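Local coordinates for protein pyrrolidone-carboxylate peptidase (Pyrococcus furiosus, PDB 1X10) that removes an N-terminal pyroglutamyl (5-oxoproline) residue from peptides as a cysteine peptidase of family C15, except when proline follows, at residues 2-7 and 54-59; 64-69 and 160-165; 79-84 and 110-115; 102-107 and 145-150. The protein carries 3 engineered substitutions. All blocks are in the same frame, centred on the assembly; numbering follows the deposited sequence.

Contact 1: 2-7 and 54-59; sequences KVLVTG and KTLEEI
Leu4, on strand 2-7, drives its isobutyl fork into the side of helix 54-59, and the apolar part of the contact is gathered round that fork. Its CG stands anti to the backbone N (chi1 168°), which turns both methyls to the helix. CD2 takes Thr55 CG2 at 3.7 Å and also meets Leu56 CD2 at 3.8 Å, while CD1 reaches the tip of Ile59, with CD1 to CD1 4.0 Å apart. Each of these three side chains meets Leu4 at about a right angle, tip against tip rather than alongside. Thr55 presents its methyl to the strand because its OG1 is turned back to the helix, where it is hydrogen-bonded to Val51 O.

The polar side is slight. Lys2 bends at its last two torsions over Ile59 O at the C-terminal end of the helix, with NZ 4.0 Å from that oxygen; this would place a positive charge near the helix end, which may ease its partial negative charge, though no bond is formed.

The strand and helix axes run nearly antiparallel, at 162°, and come within 10.1 Å. Strand 2-7 is hydrogen-bonded between strands 34-41 and 63-69; helix 47-59 packs on its Leu4 side, while the side chains of Val3 and Val5 touch helix 189-206, giving the layered alpha/beta order of the fold.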
loop_
_atom_site.group_PDB
_atom_site.type_symbol
_atom_site.label_atom_id
_atom_site.label_comp_id
_atom_site.label_asym_id
_atom_site.label_seq_id
_atom_site.Cartn_x
_atom_site.Cartn_y
_atom_site.Cartn_z
ATOM N N LYS A 2 12.057 11.493 36.947
ATOM C CA LYS A 2 10.819 10.753 36.776
ATOM C C LYS A 2 10.358 10.778 35.325
ATOM O O LYS A 2 10.396 11.819 34.663
ATOM C CB LYS A 2 9.727 11.325 37.682
ATOM C CG LYS A 2 10.027 11.176 39.164
ATOM C CD LYS A 2 8.841 11.577 40.025
ATOM C CE LYS A 2 8.528 13.054 39.891
ATOM N NZ LYS A 2 9.668 13.910 40.334
ATOM N N VAL A 3 9.927 9.617 34.845
ATOM C CA VAL A 3 9.454 9.469 33.473
ATOM C C VAL A 3 8.017 8.967 33.458
ATOM O O VAL A 3 7.679 8.017 34.166
ATOM C CB VAL A 3 10.315 8.453 32.691
ATOM C CG1 VAL A 3 9.745 8.247 31.296
ATOM C CG2 VAL A 3 11.758 8.938 32.619
ATOM N N LEU A 4 7.174 9.618 32.661
ATOM C CA LEU A 4 5.788 9.203 32.531
ATOM C C LEU A 4 5.592 8.643 31.132
ATOM O O LEU A 4 5.909 9.298 30.135
ATOM C CB LEU A 4 4.821 10.378 32.728
ATOM C CG LEU A 4 3.367 10.075 32.319
ATOM C CD1 LEU A 4 2.791 8.996 33.219
ATOM C CD2 LEU A 4 2.511 11.341 32.401
ATOM N N VAL A 5 5.091 7.419 31.067
ATOM C CA VAL A 5 4.803 6.777 29.798
ATOM C C VAL A 5 3.305 6.518 29.814
ATOM O O VAL A 5 2.775 6.015 30.809
ATOM C CB VAL A 5 5.525 5.413 29.655
ATOM C CG1 VAL A 5 5.120 4.745 28.350
ATOM C CG2 VAL A 5 7.028 5.607 29.697
ATOM N N THR A 6 2.615 6.888 28.740
ATOM C CA THR A 6 1.186 6.624 28.674
ATOM C C THR A 6 0.865 5.780 27.453
ATOM O O THR A 6 1.615 5.759 26.474
ATOM C CB THR A 6 0.332 7.923 28.597
ATOM O OG1 THR A 6 0.579 8.599 27.354
ATOM C CG2 THR A 6 0.658 8.852 29.764
ATOM N N GLY A 7 -0.252 5.069 27.546
ATOM C CA GLY A 7 -0.736 4.247 26.458
ATOM C C GLY A 7 -2.230 4.518 26.378
ATOM O O GLY A 7 -2.766 5.290 27.181
ATOM N N LYS A 54 -4.343 15.671 35.245
ATOM C CA LYS A 54 -4.243 15.181 36.613
ATOM C C LYS A 54 -2.966 14.369 36.798
ATOM O O LYS A 54 -2.262 14.528 37.793
ATOM C CB LYS A 54 -5.458 14.318 36.961
ATOM C CG LYS A 54 -6.781 15.063 36.907
ATOM C CD LYS A 54 -7.953 14.143 37.226
ATOM C CE LYS A 54 -9.289 14.833 36.971
ATOM N NZ LYS A 54 -9.446 16.067 37.786
ATOM N N THR A 55 -2.668 13.509 35.831
ATOM C CA THR A 55 -1.476 12.674 35.888
ATOM C C THR A 55 -0.204 13.513 35.896
ATOM O O THR A 55 0.693 13.287 36.706
ATOM C CB THR A 55 -1.431 11.701 34.697
ATOM O OG1 THR A 55 -2.623 10.908 34.696
ATOM C CG2 THR A 55 -0.225 10.781 34.800
ATOM N N LEU A 56 -0.127 14.478 34.984
ATOM C CA LEU A 56 1.038 15.355 34.902
ATOM C C LEU A 56 1.249 16.140 36.198
ATOM O O LEU A 56 2.377 16.282 36.667
ATOM C CB LEU A 56 0.887 16.333 33.733
ATOM C CG LEU A 56 1.021 15.742 32.327
ATOM C CD1 LEU A 56 0.755 16.820 31.292
ATOM C CD2 LEU A 56 2.414 15.150 32.144
ATOM N N GLU A 57 0.164 16.650 36.773
ATOM C CA GLU A 57 0.262 17.416 38.010
ATOM C C GLU A 57 0.608 16.515 39.192
ATOM O O GLU A 57 1.333 16.915 40.101
ATOM C CB GLU A 57 -1.054 18.149 38.288
ATOM C CG GLU A 57 -1.067 18.918 39.606
ATOM C CD GLU A 57 -2.341 19.724 39.799
ATOM O OE1 GLU A 57 -3.440 19.135 39.703
ATOM O OE2 GLU A 57 -2.241 20.946 40.051
ATOM N N GLU A 58 0.080 15.296 39.166
ATOM C CA GLU A 58 0.317 14.323 40.223
ATOM C C GLU A 58 1.780 13.886 40.268
ATOM O O GLU A 58 2.429 13.938 41.312
ATOM C CB GLU A 58 -0.559 13.090 39.989
ATOM C CG GLU A 58 -0.376 11.975 41.009
ATOM C CD GLU A 58 -0.803 10.618 40.471
ATOM O OE1 GLU A 58 -1.867 10.545 39.820
ATOM O OE2 GLU A 58 -0.079 9.624 40.704
ATOM N N ILE A 59 2.285 13.464 39.115
ATOM C CA ILE A 59 3.648 12.965 38.989
ATOM C C ILE A 59 4.712 14.022 38.706
ATOM O O ILE A 59 5.835 13.920 39.199
ATOM C CB ILE A 59 3.707 11.889 37.882
ATOM C CG1 ILE A 59 2.739 10.753 38.227
ATOM C CG2 ILE A 59 5.131 11.370 37.721
ATOM C CD1 ILE A 59 2.578 9.718 37.129
#

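Contact 2: 64-69 and 160-165; sequences AIHVGL and KMSGFI
His66 and Phe164 are paired neighbours on two parallel strands, 64-69 and 161-165, at the heart of the sheet in this alpha/beta fold, and their side chains rise on the same face with Ala64 and Ser162. Phe164 has its CG anti to the backbone N (chi1 -160°), which lays the ring across the neighbouring strand instead of upright beside it. One ring face lies over the His66 carbonyl, with His66 O 3.2 Å above the ring plane and over its centre. The ring's CD2 touches His66 CB at 3.5 Å, and the far end, CE1 and CZ, lies against Gly68 N, each at 3.3 Å. A side chain at Gly68 would run into this ring, since a CB there would lie against CZ.

An alanine in place of Phe164 would probably uncover the His66 carbonyl and open a gap beside His166 and the engineered Ser142, both at active-site positions that the ring touches.

The imidazole of His66 is turned the other way along the strand, with Ser162 OG near its plane at the edge but too far to bond; both are hydrogen-bonded instead to Ser149 OG on helix 141-156, and His66 ND1 pairs with Thr6 OG1. On the opposite face, the CD1 tip of Ile165 meets the CG2 branch of Ile65 at 3.9 Å, the two crossing at a slant under helix 189-206. Five backbone bonds join the strands, the straightest of them His66 N to Gly163 O, 3.0 Å long with an angle of 174° at the hydrogen.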
loop_
_atom_site.group_PDB
_atom_site.type_symbol
_atom_site.label_atom_id
_atom_site.label_comp_id
_atom_site.label_asym_id
_atom_site.label_seq_id
_atom_site.Cartn_x
_atom_site.Cartn_y
_atom_site.Cartn_z
ATOM N N ALA A 64 8.051 12.959 29.367
ATOM C CA ALA A 64 6.760 12.357 29.078
ATOM C C ALA A 64 6.804 11.751 27.685
ATOM O O ALA A 64 7.080 12.444 26.697
ATOM C CB ALA A 64 5.648 13.403 29.154
ATOM N N ILE A 65 6.552 10.451 27.613
ATOM C CA ILE A 65 6.532 9.754 26.337
ATOM C C ILE A 65 5.167 9.099 26.210
ATOM O O ILE A 65 4.852 8.142 26.918
ATOM C CB ILE A 65 7.643 8.698 26.253
ATOM C CG1 ILE A 65 9.008 9.395 26.281
ATOM C CG2 ILE A 65 7.490 7.887 24.961
ATOM C CD1 ILE A 65 10.195 8.450 26.272
ATOM N N HIS A 66 4.355 9.650 25.315
ATOM C CA HIS A 66 3.003 9.173 25.075
ATOM C C HIS A 66 3.037 8.209 23.895
ATOM O O HIS A 66 3.593 8.521 22.842
ATOM C CB HIS A 66 2.095 10.376 24.804
ATOM C CG HIS A 66 2.149 11.410 25.891
ATOM N ND1 HIS A 66 1.619 11.195 27.145
ATOM C CD2 HIS A 66 2.740 12.629 25.937
ATOM C CE1 HIS A 66 1.884 12.236 27.918
ATOM N NE2 HIS A 66 2.563 13.119 27.210
ATOM N N VAL A 67 2.447 7.034 24.090
ATOM C CA VAL A 67 2.449 5.996 23.069
ATOM C C VAL A 67 1.042 5.686 22.567
ATOM O O VAL A 67 0.076 5.705 23.328
ATOM C CB VAL A 67 3.086 4.704 23.630
ATOM C CG1 VAL A 67 3.399 3.731 22.504
ATOM C CG2 VAL A 67 4.358 5.050 24.415
ATOM N N GLY A 68 0.941 5.402 21.276
ATOM C CA GLY A 68 -0.347 5.090 20.692
ATOM C C GLY A 68 -0.242 4.074 19.573
ATOM O O GLY A 68 0.846 3.807 19.053
ATOM N N LEU A 69 -1.385 3.500 19.214
ATOM C CA LEU A 69 -1.463 2.519 18.146
ATOM C C LEU A 69 -1.711 3.278 16.839
ATOM O O LEU A 69 -2.541 4.187 16.793
ATOM C CB LEU A 69 -2.629 1.565 18.417
ATOM C CG LEU A 69 -2.744 0.167 17.792
ATOM C CD1 LEU A 69 -4.168 -0.017 17.310
ATOM C CD2 LEU A 69 -1.755 -0.045 16.666
ATOM N N LYS A 160 10.152 18.543 31.023
ATOM C CA LYS A 160 11.202 19.204 30.250
ATOM C C LYS A 160 11.182 18.683 28.817
ATOM O O LYS A 160 11.439 19.424 27.870
ATOM C CB LYS A 160 12.575 18.925 30.863
ATOM C CG LYS A 160 12.705 19.305 32.329
ATOM C CD LYS A 160 14.038 18.824 32.891
ATOM C CE LYS A 160 14.113 19.017 34.399
ATOM N NZ LYS A 160 15.382 18.466 34.958
ATOM N N MET A 161 10.891 17.393 28.670
ATOM C CA MET A 161 10.821 16.762 27.356
ATOM C C MET A 161 9.489 16.044 27.213
ATOM O O MET A 161 9.028 15.378 28.144
ATOM C CB MET A 161 11.933 15.731 27.171
ATOM C CG MET A 161 13.344 16.266 27.242
ATOM S SD MET A 161 14.516 14.920 26.915
ATOM C CE MET A 161 15.606 15.732 25.745
ATOM N N SER A 162 8.886 16.167 26.036
ATOM C CA SER A 162 7.604 15.526 25.766
ATOM C C SER A 162 7.533 15.135 24.297
ATOM O O SER A 162 7.995 15.871 23.416
ATOM C CB SER A 162 6.449 16.477 26.107
ATOM O OG SER A 162 5.193 15.881 25.824
ATOM N N GLY A 163 6.953 13.972 24.034
ATOM C CA GLY A 163 6.844 13.520 22.666
ATOM C C GLY A 163 5.890 12.359 22.538
ATOM O O GLY A 163 5.352 11.874 23.539
ATOM N N PHE A 164 5.695 11.910 21.303
ATOM C CA PHE A 164 4.787 10.816 21.025
ATOM C C PHE A 164 5.398 9.753 20.116
ATOM O O PHE A 164 6.122 10.061 19.165
ATOM C CB PHE A 164 3.511 11.368 20.382
ATOM C CG PHE A 164 2.347 10.443 20.484
ATOM C CD1 PHE A 164 2.277 9.300 19.697
ATOM C CD2 PHE A 164 1.355 10.665 21.428
ATOM C CE1 PHE A 164 1.237 8.391 19.856
ATOM C CE2 PHE A 164 0.314 9.759 21.593
ATOM C CZ PHE A 164 0.255 8.624 20.809
ATOM N N ILE A 165 5.094 8.497 20.416
ATOM C CA ILE A 165 5.583 7.371 19.631
ATOM C C ILE A 165 4.412 6.485 19.236
ATOM O O ILE A 165 3.615 6.084 20.082
ATOM C CB ILE A 165 6.587 6.521 20.437
ATOM C CG1 ILE A 165 7.852 7.337 20.703
ATOM C CG2 ILE A 165 6.919 5.232 19.679
ATOM C CD1 ILE A 165 8.871 6.614 21.572
#

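Contact 3: 79-84 and 110-115; sequences ERIAVN and AYFSTL
Ile81 and Phe112 face each other as a non-hydrogen-bonded antiparallel pair, and the isoleucine is the side chain to follow. Its CB lies 4.2 Å from Phe112 CD2. CG1, anti to the backbone N (chi1 -172°), passes the Tyr111 carbonyl with 3.5 Å to Tyr111 O. At the tip, CD1 presses on Ala110 CB at 3.4 Å, tighter than usual for two carbons, on the face where Val83 and Phe112 also stand. The second subunit packs on this face, its Thr109 on Ile81 and its own Ile81 on Val83.

Ala82 and Tyr111 form the hydrogen-bonded pair between: Ala82 N donates almost straight to Tyr111 O, 175° at the hydrogen, and Tyr111 N returns a bond to Ala82 O. Ser113 N continues the pairing to Arg80 O at 2.9 Å, although it approaches from above the carbonyl plane. The Phe112 ring turns its edge to that same oxygen.

Beyond the paired strands Ser113 takes over. Its CB sits 3.3 Å from Glu79 O, and a water bridges Glu79 O and Ser113 OG, 2.8 Å from the hydroxyl. Ser113 OG also receives Leu115 N, an ST turn, and is hydrogen-bonded to Ser162 O; its one proton can serve only one of the water and Ser162 O at a time. An alanine here would probably leave Leu115 N without its acceptor and take one of the two holds from the water. Through Glu79, whose carboxylate meets His166 and Arg73, this antiparallel pair runs directly into the active site of the C15 peptidase.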
loop_
_atom_site.group_PDB
_atom_site.type_symbol
_atom_site.label_atom_id
_atom_site.label_comp_id
_atom_site.label_asym_id
_atom_site.label_seq_id
_atom_site.Cartn_x
_atom_site.Cartn_y
_atom_site.Cartn_z
ATOM N N GLU A 79 6.845 10.901 16.428
ATOM C CA GLU A 79 6.179 12.121 15.986
ATOM C C GLU A 79 7.012 13.389 16.151
ATOM O O GLU A 79 7.513 13.702 17.231
ATOM C CB GLU A 79 4.839 12.274 16.716
ATOM C CG GLU A 79 3.902 11.075 16.552
ATOM C CD GLU A 79 3.504 10.827 15.101
ATOM O OE1 GLU A 79 2.988 9.723 14.802
ATOM O OE2 GLU A 79 3.697 11.731 14.259
ATOM N N ARG A 80 7.142 14.120 15.056
ATOM C CA ARG A 80 7.910 15.352 15.044
ATOM C C ARG A 80 7.109 16.553 15.523
ATOM O O ARG A 80 7.649 17.451 16.175
ATOM C CB ARG A 80 8.403 15.626 13.623
ATOM C CG ARG A 80 9.247 16.879 13.462
ATOM C CD ARG A 80 9.755 16.982 12.028
ATOM N NE ARG A 80 11.210 17.073 11.995
ATOM C CZ ARG A 80 11.994 16.320 11.239
ATOM N NH1 ARG A 80 11.473 15.404 10.437
ATOM N NH2 ARG A 80 13.304 16.485 11.289
ATOM N N ILE A 81 5.815 16.551 15.226
ATOM C CA ILE A 81 4.985 17.699 15.563
ATOM C C ILE A 81 3.549 17.411 16.013
ATOM O O ILE A 81 2.895 16.479 15.529
ATOM C CB ILE A 81 4.948 18.641 14.339
ATOM C CG1 ILE A 81 4.251 19.960 14.675
ATOM C CG2 ILE A 81 4.233 17.950 13.190
ATOM C CD1 ILE A 81 4.265 20.942 13.508
ATOM N N ALA A 82 3.078 18.232 16.947
ATOM C CA ALA A 82 1.718 18.153 17.478
ATOM C C ALA A 82 0.984 19.389 16.949
ATOM O O ALA A 82 1.499 20.504 17.031
ATOM C CB ALA A 82 1.739 18.167 19.010
ATOM N N VAL A 83 -0.217 19.190 16.419
ATOM C CA VAL A 83 -0.984 20.288 15.844
ATOM C C VAL A 83 -2.219 20.678 16.658
ATOM O O VAL A 83 -2.951 19.823 17.153
ATOM C CB VAL A 83 -1.408 19.930 14.421
ATOM C CG1 VAL A 83 -0.167 19.741 13.541
ATOM C CG2 VAL A 83 -2.190 18.654 14.445
ATOM N N ASN A 84 -2.455 21.981 16.773
ATOM C CA ASN A 84 -3.581 22.486 17.552
ATOM C C ASN A 84 -4.904 22.352 16.807
ATOM O O ASN A 84 -5.535 23.351 16.456
ATOM C CB ASN A 84 -3.330 23.949 17.922
ATOM C CG ASN A 84 -4.286 24.457 18.985
ATOM O OD1 ASN A 84 -5.083 23.694 19.546
ATOM N ND2 ASN A 84 -4.207 25.750 19.279
ATOM N N ALA A 110 1.114 24.871 16.486
ATOM C CA ALA A 110 1.803 23.597 16.659
ATOM C C ALA A 110 3.002 23.684 17.594
ATOM O O ALA A 110 3.505 24.771 17.877
ATOM C CB ALA A 110 2.255 23.060 15.303
ATOM N N TYR A 111 3.432 22.519 18.075
ATOM C CA TYR A 111 4.597 22.389 18.945
ATOM C C TYR A 111 5.449 21.246 18.415
ATOM O O TYR A 111 4.927 20.181 18.069
ATOM C CB TYR A 111 4.212 22.023 20.385
ATOM C CG TYR A 111 3.625 23.132 21.223
ATOM C CD1 TYR A 111 2.263 23.148 21.531
ATOM C CD2 TYR A 111 4.434 24.140 21.746
ATOM C CE1 TYR A 111 1.721 24.135 22.346
ATOM C CE2 TYR A 111 3.902 25.138 22.562
ATOM C CZ TYR A 111 2.542 25.121 22.857
ATOM O OH TYR A 111 2.005 26.079 23.674
ATOM N N PHE A 112 6.758 21.456 18.358
ATOM C CA PHE A 112 7.665 20.397 17.934
ATOM C C PHE A 112 7.904 19.522 19.160
ATOM O O PHE A 112 7.915 20.025 20.289
ATOM C CB PHE A 112 9.013 20.974 17.498
ATOM C CG PHE A 112 9.019 21.540 16.113
ATOM C CD1 PHE A 112 9.574 22.792 15.866
ATOM C CD2 PHE A 112 8.506 20.808 15.045
ATOM C CE1 PHE A 112 9.623 23.313 14.576
ATOM C CE2 PHE A 112 8.551 21.322 13.743
ATOM C CZ PHE A 112 9.111 22.577 13.513
ATOM N N SER A 113 8.087 18.223 18.945
ATOM C CA SER A 113 8.373 17.308 20.047
ATOM C C SER A 113 9.702 17.747 20.636
ATOM O O SER A 113 10.575 18.217 19.905
ATOM C CB SER A 113 8.503 15.869 19.533
ATOM O OG SER A 113 9.011 15.007 20.544
ATOM N N THR A 114 9.859 17.616 21.948
ATOM C CA THR A 114 11.111 17.999 22.572
ATOM C C THR A 114 11.936 16.771 22.957
ATOM O O THR A 114 12.906 16.866 23.701
ATOM C CB THR A 114 10.880 18.909 23.807
ATOM O OG1 THR A 114 9.849 18.361 24.628
ATOM C CG2 THR A 114 10.484 20.311 23.359
ATOM N N LEU A 115 11.528 15.610 22.456
ATOM C CA LEU A 115 12.287 14.393 22.698
ATOM C C LEU A 115 13.403 14.450 21.662
ATOM O O LEU A 115 13.257 15.097 20.621
ATOM C CB LEU A 115 11.432 13.146 22.436
ATOM C CG LEU A 115 10.240 12.855 23.353
ATOM C CD1 LEU A 115 9.528 11.607 22.859
ATOM C CD2 LEU A 115 10.723 12.656 24.783
HETATM O O HOH W 1 7.900 12.632 19.540
#

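Contact 4: 102-107 and 145-150; sequences PIVPGA and VMYLSL
The long loop between strands 76-83 and 110-112 comes back onto helix 141-156 here, as Ile103, Val104 and Ala107 close round Tyr147 and Leu148. Ile103 meets the base of the ring: its CD1 lies 3.6 Å from Tyr147 CB, and its CG2 meets Leu148 CD2 at 3.8 Å. The isoleucine and tyrosine side chains run alongside each other head to tail. Val104 comes to the ring's edge, near its plane, with CG2 3.8 Å from Tyr147 CE2, and the same methyl reaches Leu148 CD2 at 4.0 Å. At the outer end, Ala107 CB also lies near the ring plane, 3.1 Å from Tyr147 OH.

Tyr147 reaches all three because its CG stands anti to the backbone N (chi1 -175°), sending the ring out from the helix along the loop. Its hydroxyl is hydrogen-bonded to Pro108 O, just past Ala107, which fixes the tip, while Tyr111 meets the ring with the planes at about 50°.

The loop itself is shaped by a type II beta turn from Val104 to Ala107, closed by Ala107 N to Val104 O at 3.0 Å. Gly106 takes up a positive phi of 84°, where any side chain would collide with the carbonyl oxygen of Pro105. Asn84 OD1 accepts from both Ile103 N and Val104 N, tying the entry to the turn. The whole is an apolar seam between loop and helix, with a classic glycine-bearing type II turn at its outer end.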
loop_
_atom_site.group_PDB
_atom_site.type_symbol
_atom_site.label_atom_id
_atom_site.label_comp_id
_atom_site.label_asym_id
_atom_site.label_seq_id
_atom_site.Cartn_x
_atom_site.Cartn_y
_atom_site.Cartn_z
ATOM N N PRO A 102 -10.059 23.768 17.448
ATOM C CA PRO A 102 -8.728 23.811 18.058
ATOM C C PRO A 102 -8.714 23.010 19.355
ATOM O O PRO A 102 -9.765 22.787 19.963
ATOM C CB PRO A 102 -8.513 25.299 18.306
ATOM C CG PRO A 102 -9.905 25.777 18.618
ATOM C CD PRO A 102 -10.734 25.072 17.559
ATOM N N ILE A 103 -7.532 22.569 19.771
ATOM C CA ILE A 103 -7.413 21.819 21.020
ATOM C C ILE A 103 -7.391 22.853 22.137
ATOM O O ILE A 103 -8.069 22.703 23.157
ATOM C CB ILE A 103 -6.111 20.991 21.059
ATOM C CG1 ILE A 103 -6.146 19.922 19.962
ATOM C CG2 ILE A 103 -5.937 20.353 22.438
ATOM C CD1 ILE A 103 -4.863 19.115 19.844
ATOM N N VAL A 104 -6.606 23.906 21.935
ATOM C CA VAL A 104 -6.503 24.991 22.904
ATOM C C VAL A 104 -6.649 26.319 22.166
ATOM O O VAL A 104 -5.706 26.799 21.536
ATOM C CB VAL A 104 -5.148 24.978 23.644
ATOM C CG1 VAL A 104 -5.102 26.115 24.669
ATOM C CG2 VAL A 104 -4.944 23.639 24.342
ATOM N N PRO A 105 -7.847 26.922 22.221
ATOM C CA PRO A 105 -8.073 28.198 21.539
ATOM C C PRO A 105 -7.022 29.245 21.895
ATOM O O PRO A 105 -6.692 29.432 23.065
ATOM C CB PRO A 105 -9.472 28.592 22.008
ATOM C CG PRO A 105 -10.151 27.265 22.154
ATOM C CD PRO A 105 -9.090 26.435 22.849
ATOM N N GLY A 106 -6.483 29.910 20.879
ATOM C CA GLY A 106 -5.484 30.937 21.117
ATOM C C GLY A 106 -4.056 30.446 21.271
ATOM O O GLY A 106 -3.114 31.235 21.165
ATOM N N ALA A 107 -3.878 29.152 21.521
ATOM C CA ALA A 107 -2.532 28.598 21.685
ATOM C C ALA A 107 -1.848 28.419 20.327
ATOM O O ALA A 107 -2.496 28.475 19.289
ATOM C CB ALA A 107 -2.603 27.261 22.426
ATOM N N VAL A 145 -3.422 14.305 22.813
ATOM C CA VAL A 145 -2.594 14.187 24.007
ATOM C C VAL A 145 -1.181 14.722 23.765
ATOM O O VAL A 145 -0.592 15.356 24.642
ATOM C CB VAL A 145 -2.512 12.722 24.495
ATOM C CG1 VAL A 145 -3.883 12.258 24.968
ATOM C CG2 VAL A 145 -2.013 11.830 23.380
ATOM N N MET A 146 -0.637 14.478 22.576
ATOM C CA MET A 146 0.700 14.972 22.264
ATOM C C MET A 146 0.748 16.494 22.389
ATOM O O MET A 146 1.682 17.051 22.972
ATOM C CB MET A 146 1.109 14.564 20.845
ATOM C CG MET A 146 2.538 14.972 20.483
ATOM S SD MET A 146 2.945 14.653 18.749
ATOM C CE MET A 146 4.639 15.300 18.702
ATOM N N TYR A 147 -0.266 17.165 21.845
ATOM C CA TYR A 147 -0.328 18.619 21.890
ATOM C C TYR A 147 -0.490 19.145 23.316
ATOM O O TYR A 147 0.218 20.063 23.731
ATOM C CB TYR A 147 -1.485 19.135 21.017
ATOM C CG TYR A 147 -1.527 20.646 20.930
ATOM C CD1 TYR A 147 -0.792 21.331 19.961
ATOM C CD2 TYR A 147 -2.228 21.396 21.879
ATOM C CE1 TYR A 147 -0.746 22.717 19.938
ATOM C CE2 TYR A 147 -2.182 22.790 21.869
ATOM C CZ TYR A 147 -1.438 23.445 20.899
ATOM O OH TYR A 147 -1.356 24.819 20.912
ATOM N N LEU A 148 -1.431 18.571 24.057
ATOM C CA LEU A 148 -1.684 18.996 25.429
ATOM C C LEU A 148 -0.446 18.814 26.304
ATOM O O LEU A 148 -0.153 19.647 27.162
ATOM C CB LEU A 148 -2.866 18.212 26.018
ATOM C CG LEU A 148 -4.235 18.603 25.449
ATOM C CD1 LEU A 148 -5.296 17.564 25.834
ATOM C CD2 LEU A 148 -4.610 19.983 25.977
ATOM N N SER A 149 0.292 17.735 26.081
ATOM C CA SER A 149 1.493 17.491 26.873
ATOM C C SER A 149 2.543 18.558 26.571
ATOM O O SER A 149 3.146 19.137 27.486
ATOM C CB SER A 149 2.051 16.093 26.576
ATOM O OG SER A 149 3.124 15.774 27.446
ATOM N N LEU A 150 2.755 18.832 25.289
ATOM C CA LEU A 150 3.735 19.837 24.892
ATOM C C LEU A 150 3.310 21.241 25.332
ATOM O O LEU A 150 4.155 22.066 25.684
ATOM C CB LEU A 150 3.958 19.791 23.376
ATOM C CG LEU A 150 4.810 18.605 22.923
ATOM C CD1 LEU A 150 4.687 18.407 21.424
ATOM C CD2 LEU A 150 6.257 18.839 23.335
#

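In the fold
Contacts 1 and 2 share the central sheet: strands 2-8 and 63-69 are neighbours, and Thr6 O takes a probable hydrogen bond from Val67 N at 2.8 Å. Contact 3 adjoins contact 2 through strand 161-167, where Glu79 N lies 3.0 Å from Phe164 O; the centres of the two contacts are about 10 Å apart. Contact 4 is also about 10 Å from contact 3, centre to centre, and is joined to it through Asn84. The active site gathers around contacts 2 and 3: Phe164 lies about 3 Å from the side chains of both Ser142, an engineered residue, and His166. Contact 1 lies away from it, and Tyr147 of contact 4 is about 10 Å from Glu79, side chain to side chain.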